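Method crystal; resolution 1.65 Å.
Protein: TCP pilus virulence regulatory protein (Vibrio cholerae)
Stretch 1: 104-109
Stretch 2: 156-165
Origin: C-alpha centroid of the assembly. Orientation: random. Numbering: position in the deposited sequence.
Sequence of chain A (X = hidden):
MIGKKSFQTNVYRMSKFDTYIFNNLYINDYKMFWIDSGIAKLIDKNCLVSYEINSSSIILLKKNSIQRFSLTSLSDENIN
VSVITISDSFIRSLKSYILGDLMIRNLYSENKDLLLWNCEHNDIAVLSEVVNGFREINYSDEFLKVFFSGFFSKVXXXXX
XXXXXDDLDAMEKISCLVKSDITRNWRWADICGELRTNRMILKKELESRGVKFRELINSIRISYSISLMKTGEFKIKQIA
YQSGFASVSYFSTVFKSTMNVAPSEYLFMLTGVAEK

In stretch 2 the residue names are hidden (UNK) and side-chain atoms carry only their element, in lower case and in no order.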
# COMPACT_ATOMS: atom_id res chain seq x y z
N ILE A 104 7.65 14.59 -19.64
CA ILE A 104 6.39 13.87 -19.79
C ILE A 104 5.64 13.83 -18.47
O ILE A 104 4.43 14.10 -18.39
CB ILE A 104 6.66 12.45 -20.31
CG1 ILE A 104 7.40 12.48 -21.66
CG2 ILE A 104 5.34 11.67 -20.45
CD1 ILE A 104 7.95 11.13 -22.09
N ARG A 105 6.35 13.49 -17.39
CA ARG A 105 5.67 13.23 -16.13
C ARG A 105 5.24 14.51 -15.43
O ARG A 105 4.25 14.51 -14.70
CB ARG A 105 6.58 12.37 -15.26
CG ARG A 105 6.85 11.02 -15.90
CD ARG A 105 7.72 10.11 -15.09
NE ARG A 105 7.02 9.56 -13.92
CZ ARG A 105 7.32 9.84 -12.65
NH1 ARG A 105 8.32 10.66 -12.33
NH2 ARG A 105 6.61 9.26 -11.68
N ASN A 106 5.97 15.61 -15.64
CA ASN A 106 5.55 16.88 -15.05
C ASN A 106 4.20 17.35 -15.58
O ASN A 106 3.56 18.19 -14.94
CB ASN A 106 6.59 17.96 -15.31
CG ASN A 106 7.77 17.86 -14.37
OD1 ASN A 106 7.67 17.26 -13.29
ND2 ASN A 106 8.90 18.43 -14.77
N LEU A 107 3.74 16.82 -16.71
CA LEU A 107 2.41 17.13 -17.20
C LEU A 107 1.30 16.34 -16.50
O LEU A 107 0.13 16.71 -16.59
CB LEU A 107 2.35 16.89 -18.71
CG LEU A 107 3.21 17.86 -19.54
CD1 LEU A 107 3.29 17.47 -21.01
CD2 LEU A 107 2.65 19.26 -19.43
N TYR A 108 1.64 15.25 -15.82
CA TYR A 108 0.65 14.38 -15.20
C TYR A 108 0.13 14.96 -13.88
O TYR A 108 0.84 15.67 -13.15
CB TYR A 108 1.27 13.01 -14.93
CG TYR A 108 1.66 12.18 -16.14
CD1 TYR A 108 1.11 12.43 -17.40
CD2 TYR A 108 2.57 11.13 -16.02
CE1 TYR A 108 1.44 11.65 -18.50
CE2 TYR A 108 2.91 10.34 -17.13
CZ TYR A 108 2.34 10.61 -18.36
OH TYR A 108 2.67 9.84 -19.46
N SER A 109 -1.12 14.63 -13.55
CA SER A 109 -1.72 15.01 -12.27
C SER A 109 -1.26 14.05 -11.15
O SER A 109 -0.64 13.02 -11.40
CB SER A 109 -3.24 15.02 -12.38
OG SER A 109 -3.77 13.71 -12.32
N UNK A 156 0.85 5.17 -15.62
CA UNK A 156 0.80 6.62 -15.46
C UNK A 156 0.22 7.29 -16.71
O UNK A 156 -0.57 8.23 -16.60
o UNK A 156 4.72 7.91 -14.32
o UNK A 156 4.31 7.58 -12.16
c UNK A 156 2.70 6.78 -13.74
c UNK A 156 2.18 7.18 -15.14
c UNK A 156 4.00 7.46 -13.38
N UNK A 157 0.61 6.81 -17.89
CA UNK A 157 0.11 7.41 -19.13
C UNK A 157 -1.39 7.17 -19.27
O UNK A 157 -2.12 8.08 -19.68
n UNK A 157 0.53 8.50 -24.48
c UNK A 157 1.28 6.80 -22.80
c UNK A 157 0.87 6.85 -20.33
c UNK A 157 0.72 7.06 -24.21
c UNK A 157 0.43 7.41 -21.71
N UNK A 158 -1.87 5.97 -18.93
CA UNK A 158 -3.30 5.70 -19.03
C UNK A 158 -4.12 6.69 -18.22
O UNK A 158 -5.17 7.16 -18.67
c UNK A 158 -3.59 4.26 -18.57
c UNK A 158 -5.24 2.58 -17.68
c UNK A 158 -5.06 3.97 -18.28
n UNK A 158 -6.87 0.95 -16.82
c UNK A 158 -6.70 2.31 -17.36
N UNK A 159 -3.66 7.03 -17.01
CA UNK A 159 -4.38 7.93 -16.12
C UNK A 159 -3.87 9.36 -16.18
O UNK A 159 -4.42 10.22 -15.49
c UNK A 159 -5.27 3.78 -14.34
c UNK A 159 -4.29 7.42 -14.67
c UNK A 159 -5.11 6.18 -14.42
o UNK A 159 -7.28 2.72 -13.74
c UNK A 159 -4.54 4.92 -14.56
c UNK A 159 -7.17 5.12 -13.80
c UNK A 159 -6.58 3.88 -13.96
c UNK A 159 -6.44 6.26 -14.04
N UNK A 160 -2.84 9.64 -16.99
CA UNK A 160 -2.19 10.95 -16.98
C UNK A 160 -1.91 11.38 -15.55
O UNK A 160 -2.16 12.53 -15.15
c UNK A 160 -2.28 13.17 -18.20
n UNK A 160 -1.53 12.97 -19.28
c UNK A 160 -3.06 11.99 -17.70
o UNK A 160 -2.34 14.27 -17.63
N UNK A 161 -1.42 10.43 -14.74
CA UNK A 161 -1.28 10.59 -13.29
C UNK A 161 0.04 10.00 -12.80
O UNK A 161 0.47 8.94 -13.25
o UNK A 161 -3.65 10.52 -12.77
c UNK A 161 -2.41 9.88 -12.53
N UNK A 162 0.62 10.67 -11.80
CA UNK A 162 1.85 10.20 -11.18
C UNK A 162 1.53 9.01 -10.28
O UNK A 162 0.61 9.08 -9.45
c UNK A 162 2.51 11.33 -10.37
c UNK A 162 4.12 12.05 -12.23
c UNK A 162 3.01 12.45 -11.29
c UNK A 162 3.67 10.79 -9.51
N UNK A 163 2.28 7.92 -10.44
CA UNK A 163 2.27 6.83 -9.48
C UNK A 163 3.51 6.89 -8.59
O UNK A 163 3.38 6.96 -7.37
c UNK A 163 2.98 2.26 -8.36
c UNK A 163 0.91 3.12 -7.48
c UNK A 163 3.06 3.32 -9.22
c UNK A 163 1.00 4.20 -8.38
c UNK A 163 2.08 4.30 -9.26
c UNK A 163 1.90 2.16 -7.50
c UNK A 163 2.19 5.47 -10.20
N UNK A 164 4.70 6.94 -9.18
CA UNK A 164 5.93 7.06 -8.39
C UNK A 164 6.13 8.53 -8.04
O UNK A 164 6.60 9.35 -8.84
c UNK A 164 7.16 6.48 -9.11
c UNK A 164 6.51 4.09 -8.39
c UNK A 164 8.40 6.59 -8.21
c UNK A 164 6.90 5.03 -9.54
N UNK A 165 5.80 8.86 -6.80
CA UNK A 165 5.82 10.23 -6.31
C UNK A 165 7.24 10.73 -6.18
O UNK A 165 8.17 9.97 -5.95
o UNK A 165 3.76 9.85 -5.12
c UNK A 165 5.11 10.32 -4.96
c UNK A 165 5.07 11.74 -4.46
O HOH W 1 8.47 11.19 -9.41

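Position 156 carries three carbons, the last bearing two oxygens, and those oxygens meet the guanidinium of R105 at its edge, near its plane. Two carbons and then a carboxylate carbon make it glutamate, E156. The salt bridge is two-pronged: R105 NE donates to E156 OE1 at 2.9 Å and R105 NH2 to E156 OE2 at 2.9 Å, both nearly straight.

Position 157 has four carbons in a row ending in nitrogen, so it is lysine, K157. Its end leads away, and Y108 OH lies 3.6 Å from K157 CB. Position 158 shows the same unbranched chain with a terminal nitrogen, again lysine; K158 points away and takes no part.

At position 159 one carbon leads to a six-carbon ring bearing an oxygen: tyrosine, Y159, whose ring leads away from stretch 1.

Position 160 has two carbons, the second carrying one oxygen and one nitrogen. That is asparagine, N160, with ND2 3.3 Å from Y108 CD1 at the ring edge. Its positive phi marks the departure from helical geometry, and its carbonyl accepts from the other backbone, S109 N to N160 O at 2.8 Å.

Position 161 has one carbon and one oxygen, with no second carbon on CB: serine, S161. S161 OG lies 3.2 Å from S109 OG and 2.8 Å from Y159 O, to which it donates a hydrogen bond.

Four carbons at position 162 fork at the first, one arm two carbons long, giving isoleucine, I162. Its CD1 covers one face of the R105 guanidinium and sits 4.0 Å from Y108 CB.

A carbon and a bare six-carbon ring identify position 163 as phenylalanine; F163 turns its ring away, but its backbone N donates to E156 OE2 at 2.7 Å.

Position 164 repeats the forked four-carbon pattern and is isoleucine, I164. Its O receives R105 NH2 at 2.8 Å, while a water links R105 NH1 to that same oxygen.

At position 165 one carbon carries an oxygen and a carbon: threonine, T165, pointing away.

The contact joins a backbone clasp to a salt bridge between buried E156 and partly exposed R105. S109 N to N160 O and I162 N to S109 O form a single bridge that holds S109 beside S161. Y108 points toward stretch 2, with E156 O over one ring face. The rule to read is that the buried carboxylate has its polar partners in place: R105 NE and NH2, and the backbone nitrogens of F163 and I164.

Stretch 2 156-165: EKKYNSIFIT
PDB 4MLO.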